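Local coordinates for protein kynurenine formamidase (Bacillus anthracis, PDB 4CO9) that hydrolyses N-formyl-L-kynurenine to L-kynurenine and formate with two zinc ions per subunit, the second step of the kynurenine pathway of tryptophan breakdown, at residues T82-V87 / V177-V182; L109-S114 / P127-D132. All coordinates share one frame; numbering follows the deposited sequence. Where two conformers were deposited one is given.

Contact 1: residues T82-V87 / V177-V182; sequences TRIIDV and VVLDHV
A connecting loop lies over one face of the central mixed beta sheet here, where Leu179 and Val182, the two end residues of a type I turn, close on Ile84 of strand 81-86. The meeting is entirely apolar and is made by methyl groups. CD1 of Ile84 carries it: CG1 stands anti to the carbonyl carbon (chi1 -55°) and the chain then runs on extended (chi2 -175°), bringing this terminal methyl out from the strand to the turn. It lies 4.1 Å from CG2 of Val182, the two side chains crossing at about a right angle, and 4.3 Å from CD2 of Leu179. CD2 of Leu179 and CG2 of Val182 are themselves 4.0 Å apart within the turn, and the three methyls form one small cluster. The turn is closed by the bond from Val182 N to Leu179 O, at 3.2 Å, and both residues direct their side chains toward Ile84. Tyr187 of the adjacent strand 185-190 and Ile208 of strand 207-210 add to the apolar surroundings of Ile84 and Val182. Polar groups hold the turn at its margin: the guanidinium of Arg112 gives NE to Leu179 O and NH2 to Val182 O, while NH1 pairs with Asp86 OD2, in the conformer given, and with Asp184 OD1. The arrangement is that of a loop joining two antiparallel, non-adjacent strands, 172-175 and 185-190, whose turn packs its apolar side chains on the sheet of this cyclase-superfamily fold.

Contact 2: residues L109-S114 / P127-D132; sequences LLLRTS and PHLRAD
This is a buried, mainly apolar contact between two layers of the fold: Leu111 and Thr113, on strand 108-112 of the central sheet and just past its end, meet Leu129 and Pro127 at the short strand 128-129, which pairs in parallel with strand 92-93. The tighter approach is between leucine methyls, CD1 of Leu111 and CD2 of Leu129, 3.7 Å apart. In Leu111 the CG is anti to the carbonyl carbon (chi1 -52°) and CD1 prolongs the chain (chi2 -178°), which carries the methyl toward strand 128-129. Leu129 answers with its bent-back branch, CD2, and the two side chains pass each other at a slant. Just beyond the strand ends, CG of the Pro127 ring rests on CB of Thr113 at 4.0 Å, between its OG1 and CG2 branches, at similar distances from both. The hydroxyl is engaged with its own neighbours, bonded to Asp148 OD1 and to Ser115 N, and Asp148 OD2 also takes Ser114 N; this grip probably fixes the rotation of Thr113 and the carbon surface it offers to the proline. Ile93 packs on both Pro127 and Leu129. The side chain of Leu129 lies about 10 Å from a zinc ion. Carbon-to-carbon packing thus joins the two layers here, while the hydroxyl of Thr113 is satisfied by Asp148 and Ser115 N.

The centres of the two contacts lie about 11 Å apart, and both draw on neighbouring parallel strands of the central sheet, 81-86 and 108-112. They use opposite faces of it: Ile84 and Arg112 look to the side of loop 177-182, Ile85 and Leu111 to the side of the small parallel sheet. Along the chain contact 2 is nested within contact 1, the order being 82-87, 109-114, 127-132, 177-182. Val87 N and Arg112 O, 2.8 Å apart and probably hydrogen-bonded, join the strand ends. The zinc ligands His163 and Glu175 fall between the last two segments, while His52, His56 and Asp58 precede both contacts, so the metal site draws on chain before and after these strands.

Contact 1: residues T82-V87 / V177-V182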
loop_
_atom_site.group_PDB
_atom_site.type_symbol
_atom_site.label_atom_id
_atom_site.label_comp_id
_atom_site.label_asym_id
_atom_site.label_seq_id
_atom_site.Cartn_x
_atom_site.Cartn_y
_atom_site.Cartn_z
ATOM N N THR C 82 7.860 11.148 -11.899
ATOM C CA THR C 82 6.740 12.045 -11.679
ATOM C C THR C 82 7.258 13.459 -11.615
ATOM O O THR C 82 8.389 13.699 -11.197
ATOM C CB THR C 82 5.908 11.816 -10.371
ATOM O OG1 THR C 82 4.669 12.540 -10.438
ATOM C CG2 THR C 82 6.619 12.323 -9.140
ATOM N N ARG C 83 6.433 14.391 -12.072
ATOM C CA ARG C 83 6.725 15.796 -11.951
ATOM C C ARG C 83 5.734 16.416 -10.984
ATOM O O ARG C 83 4.553 16.089 -11.018
ATOM C CB ARG C 83 6.619 16.484 -13.315
ATOM C CG ARG C 83 6.764 17.978 -13.159
ATOM C CD ARG C 83 8.157 18.549 -13.355
ATOM N NE ARG C 83 8.920 17.965 -14.458
ATOM C CZ ARG C 83 8.900 18.416 -15.706
ATOM N NH1 ARG C 83 8.148 19.459 -16.039
ATOM N NH2 ARG C 83 9.653 17.827 -16.628
ATOM N N ILE C 84 6.215 17.317 -10.134
ATOM C CA ILE C 84 5.370 18.048 -9.206
ATOM C C ILE C 84 5.386 19.543 -9.530
ATOM O O ILE C 84 6.460 20.131 -9.701
ATOM C CB ILE C 84 5.843 17.836 -7.762
ATOM C CG1 ILE C 84 5.896 16.326 -7.466
ATOM C CG2 ILE C 84 4.949 18.579 -6.786
ATOM C CD1 ILE C 84 6.238 15.984 -6.038
ATOM N N ILE C 85 4.199 20.138 -9.622
ATOM C CA ILE C 85 4.048 21.548 -9.963
ATOM C C ILE C 85 3.101 22.230 -9.015
ATOM O O ILE C 85 2.252 21.589 -8.384
ATOM C CB ILE C 85 3.553 21.778 -11.416
ATOM C CG1 ILE C 85 2.172 21.183 -11.637
ATOM C CG2 ILE C 85 4.563 21.219 -12.416
ATOM C CD1 ILE C 85 1.570 21.496 -12.995
ATOM N N ASP C 86 3.255 23.540 -8.929
ATOM C CA ASP C 86 2.431 24.368 -8.074
ATOM C C ASP C 86 1.290 24.997 -8.866
ATOM O O ASP C 86 1.517 25.730 -9.829
ATOM C CB ASP C 86 3.242 25.436 -7.355
ATOM C CG ASP C 86 2.474 26.060 -6.216
ATOM O OD1 ASP C 86 1.622 26.929 -6.480
ATOM O OD2 ASP C 86 2.699 25.647 -5.054
ATOM N N VAL C 87 0.064 24.728 -8.426
ATOM C CA VAL C 87 -1.134 25.336 -9.001
ATOM C C VAL C 87 -1.995 25.932 -7.882
ATOM O O VAL C 87 -3.216 25.860 -7.916
ATOM C CB VAL C 87 -1.931 24.340 -9.847
ATOM C CG1 VAL C 87 -1.181 24.033 -11.136
ATOM C CG2 VAL C 87 -2.202 23.050 -9.083
ATOM N N VAL C 177 -2.760 13.482 -1.660
ATOM C CA VAL C 177 -1.322 13.516 -1.392
ATOM C C VAL C 177 -0.999 14.757 -0.550
ATOM O O VAL C 177 -1.777 15.700 -0.527
ATOM C CB VAL C 177 -0.435 13.462 -2.656
ATOM C CG1 VAL C 177 -0.480 12.076 -3.281
ATOM C CG2 VAL C 177 -0.808 14.536 -3.673
ATOM N N VAL C 178 0.122 14.703 0.153
ATOM C CA VAL C 178 0.585 15.781 1.023
ATOM C C VAL C 178 1.860 16.345 0.423
ATOM O O VAL C 178 2.875 15.655 0.363
ATOM C CB VAL C 178 0.907 15.242 2.417
ATOM C CG1 VAL C 178 1.324 16.371 3.351
ATOM C CG2 VAL C 178 -0.288 14.484 2.971
ATOM N N LEU C 179 1.795 17.589 -0.049
ATOM C CA LEU C 179 2.881 18.148 -0.835
ATOM C C LEU C 179 3.471 19.458 -0.304
ATOM O O LEU C 179 4.371 20.004 -0.922
ATOM C CB LEU C 179 2.401 18.368 -2.281
ATOM C CG LEU C 179 1.916 17.154 -3.068
ATOM C CD1 LEU C 179 1.430 17.600 -4.440
ATOM C CD2 LEU C 179 2.995 16.089 -3.196
ATOM N N ASP C 180 3.002 19.965 0.827
ATOM C CA ASP C 180 3.511 21.267 1.292
ATOM C C ASP C 180 4.971 21.212 1.778
ATOM O O ASP C 180 5.655 22.222 1.753
ATOM C CB ASP C 180 2.568 21.914 2.308
ATOM C CG ASP C 180 1.472 22.757 1.639
ATOM O OD1 ASP C 180 1.152 22.542 0.437
ATOM O OD2 ASP C 180 0.934 23.650 2.323
ATOM N N HIS C 181 5.459 20.017 2.108
ATOM C CA HIS C 181 6.826 19.833 2.570
ATOM C C HIS C 181 7.796 19.413 1.457
ATOM O O HIS C 181 8.939 19.114 1.735
ATOM C CB HIS C 181 6.880 18.825 3.720
ATOM C CG HIS C 181 6.437 17.442 3.345
ATOM N ND1 HIS C 181 5.115 17.121 3.118
ATOM C CD2 HIS C 181 7.138 16.298 3.162
ATOM C CE1 HIS C 181 5.022 15.847 2.790
ATOM N NE2 HIS C 181 6.234 15.320 2.818
ATOM N N VAL C 182 7.349 19.396 0.206
ATOM C CA VAL C 182 8.215 19.010 -0.897
ATOM C C VAL C 182 8.263 20.088 -1.973
ATOM O O VAL C 182 7.279 20.773 -2.260
ATOM C CB VAL C 182 7.813 17.644 -1.516
ATOM C CG1 VAL C 182 7.684 16.591 -0.430
ATOM C CG2 VAL C 182 6.532 17.750 -2.315
#

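Contact 2: residues L109-S114 / P127-D132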
loop_
_atom_site.group_PDB
_atom_site.type_symbol
_atom_site.label_atom_id
_atom_site.label_comp_id
_atom_site.label_asym_id
_atom_site.label_seq_id
_atom_site.Cartn_x
_atom_site.Cartn_y
_atom_site.Cartn_z
ATOM N N LEU C 109 1.901 13.290 -12.986
ATOM C CA LEU C 109 1.902 14.685 -12.592
ATOM C C LEU C 109 1.154 14.882 -11.291
ATOM O O LEU C 109 0.005 14.460 -11.174
ATOM C CB LEU C 109 1.259 15.524 -13.702
ATOM C CG LEU C 109 1.193 17.029 -13.496
ATOM C CD1 LEU C 109 2.599 17.614 -13.509
ATOM C CD2 LEU C 109 0.357 17.677 -14.590
ATOM N N LEU C 110 1.826 15.475 -10.304
ATOM C CA LEU C 110 1.195 15.831 -9.027
ATOM C C LEU C 110 0.997 17.327 -8.958
ATOM O O LEU C 110 1.923 18.099 -9.235
ATOM C CB LEU C 110 2.028 15.361 -7.834
ATOM C CG LEU C 110 2.471 13.903 -7.832
ATOM C CD1 LEU C 110 3.245 13.550 -6.577
ATOM C CD2 LEU C 110 1.289 12.958 -8.004
ATOM N N LEU C 111 -0.210 17.729 -8.570
ATOM C CA LEU C 111 -0.607 19.123 -8.492
ATOM C C LEU C 111 -0.713 19.574 -7.041
ATOM O O LEU C 111 -1.534 19.051 -6.285
ATOM C CB LEU C 111 -1.956 19.319 -9.188
ATOM C CG LEU C 111 -2.115 18.797 -10.609
ATOM C CD1 LEU C 111 -3.501 19.129 -11.149
ATOM C CD2 LEU C 111 -1.057 19.392 -11.517
ATOM N N ARG C 112 0.134 20.530 -6.654
ATOM C CA ARG C 112 0.040 21.168 -5.353
ATOM C C ARG C 112 -0.899 22.371 -5.437
ATOM O O ARG C 112 -0.541 23.402 -6.007
ATOM C CB ARG C 112 1.418 21.636 -4.845
ATOM C CG ARG C 112 1.403 22.026 -3.373
ATOM C CD ARG C 112 2.639 22.789 -2.880
ATOM N NE ARG C 112 3.889 22.058 -3.088
ATOM C CZ ARG C 112 4.637 22.166 -4.180
ATOM N NH1 ARG C 112 4.300 23.011 -5.162
ATOM N NH2 ARG C 112 5.733 21.439 -4.292
ATOM N N THR C 113 -2.111 22.219 -4.915
ATOM C CA THR C 113 -3.044 23.341 -4.811
ATOM C C THR C 113 -2.804 24.116 -3.526
ATOM O O THR C 113 -3.113 25.296 -3.460
ATOM C CB THR C 113 -4.526 22.895 -4.829
ATOM O OG1 THR C 113 -4.851 22.250 -3.595
ATOM C CG2 THR C 113 -4.823 21.975 -6.003
ATOM N N SER C 114 -2.266 23.443 -2.511
ATOM C CA SER C 114 -2.105 24.001 -1.171
ATOM C C SER C 114 -3.397 24.626 -0.665
ATOM O O SER C 114 -3.364 25.602 0.082
ATOM C CB SER C 114 -0.972 25.035 -1.138
ATOM O OG SER C 114 0.262 24.451 -1.550
ATOM N N PRO C 127 -10.285 23.366 -5.154
ATOM C CA PRO C 127 -10.098 23.588 -6.576
ATOM C C PRO C 127 -10.305 22.284 -7.309
ATOM O O PRO C 127 -9.752 21.270 -6.904
ATOM C CB PRO C 127 -8.634 24.034 -6.683
ATOM C CG PRO C 127 -8.215 24.360 -5.295
ATOM C CD PRO C 127 -9.005 23.425 -4.438
ATOM N N HIS C 128 -11.092 22.300 -8.375
ATOM C CA HIS C 128 -11.328 21.090 -9.151
ATOM C C HIS C 128 -10.536 21.157 -10.452
ATOM O O HIS C 128 -9.996 22.203 -10.794
ATOM C CB HIS C 128 -12.813 20.914 -9.429
ATOM C CG HIS C 128 -13.424 22.054 -10.181
ATOM N ND1 HIS C 128 -13.848 23.209 -9.560
ATOM C CD2 HIS C 128 -13.684 22.214 -11.499
ATOM C CE1 HIS C 128 -14.360 24.027 -10.464
ATOM N NE2 HIS C 128 -14.262 23.452 -11.648
ATOM N N LEU C 129 -10.483 20.037 -11.158
ATOM C CA LEU C 129 -9.894 19.959 -12.482
ATOM C C LEU C 129 -11.002 20.048 -13.525
ATOM O O LEU C 129 -12.048 19.416 -13.383
ATOM C CB LEU C 129 -9.149 18.637 -12.660
ATOM C CG LEU C 129 -8.187 18.263 -11.533
ATOM C CD1 LEU C 129 -7.416 17.017 -11.926
ATOM C CD2 LEU C 129 -7.236 19.410 -11.208
ATOM N N ARG C 130 -10.789 20.849 -14.555
ATOM C CA ARG C 130 -11.774 20.979 -15.620
ATOM C C ARG C 130 -11.569 19.871 -16.637
ATOM O O ARG C 130 -10.449 19.412 -16.841
ATOM C CB ARG C 130 -11.673 22.365 -16.261
ATOM C CG ARG C 130 -11.919 23.499 -15.276
ATOM C CD ARG C 130 -12.280 24.795 -15.977
ATOM N NE ARG C 130 -11.214 25.237 -16.873
ATOM C CZ ARG C 130 -10.114 25.874 -16.484
ATOM N NH1 ARG C 130 -9.899 26.161 -15.206
ATOM N NH2 ARG C 130 -9.209 26.225 -17.391
ATOM N N ALA C 131 -12.648 19.463 -17.299
ATOM C CA ALA C 131 -12.613 18.321 -18.224
ATOM C C ALA C 131 -11.570 18.428 -19.338
ATOM O O ALA C 131 -10.966 17.425 -19.727
ATOM C CB ALA C 131 -13.987 18.088 -18.837
ATOM N N ASP C 132 -11.341 19.633 -19.841
ATOM C CA ASP C 132 -10.376 19.814 -20.940
ATOM C C ASP C 132 -8.922 19.508 -20.552
ATOM O O ASP C 132 -8.032 19.503 -21.403
ATOM C CB ASP C 132 -10.505 21.213 -21.572
ATOM C CG ASP C 132 -9.974 22.347 -20.688
ATOM O OD1 ASP C 132 -9.395 22.120 -19.605
ATOM O OD2 ASP C 132 -10.121 23.512 -21.116
#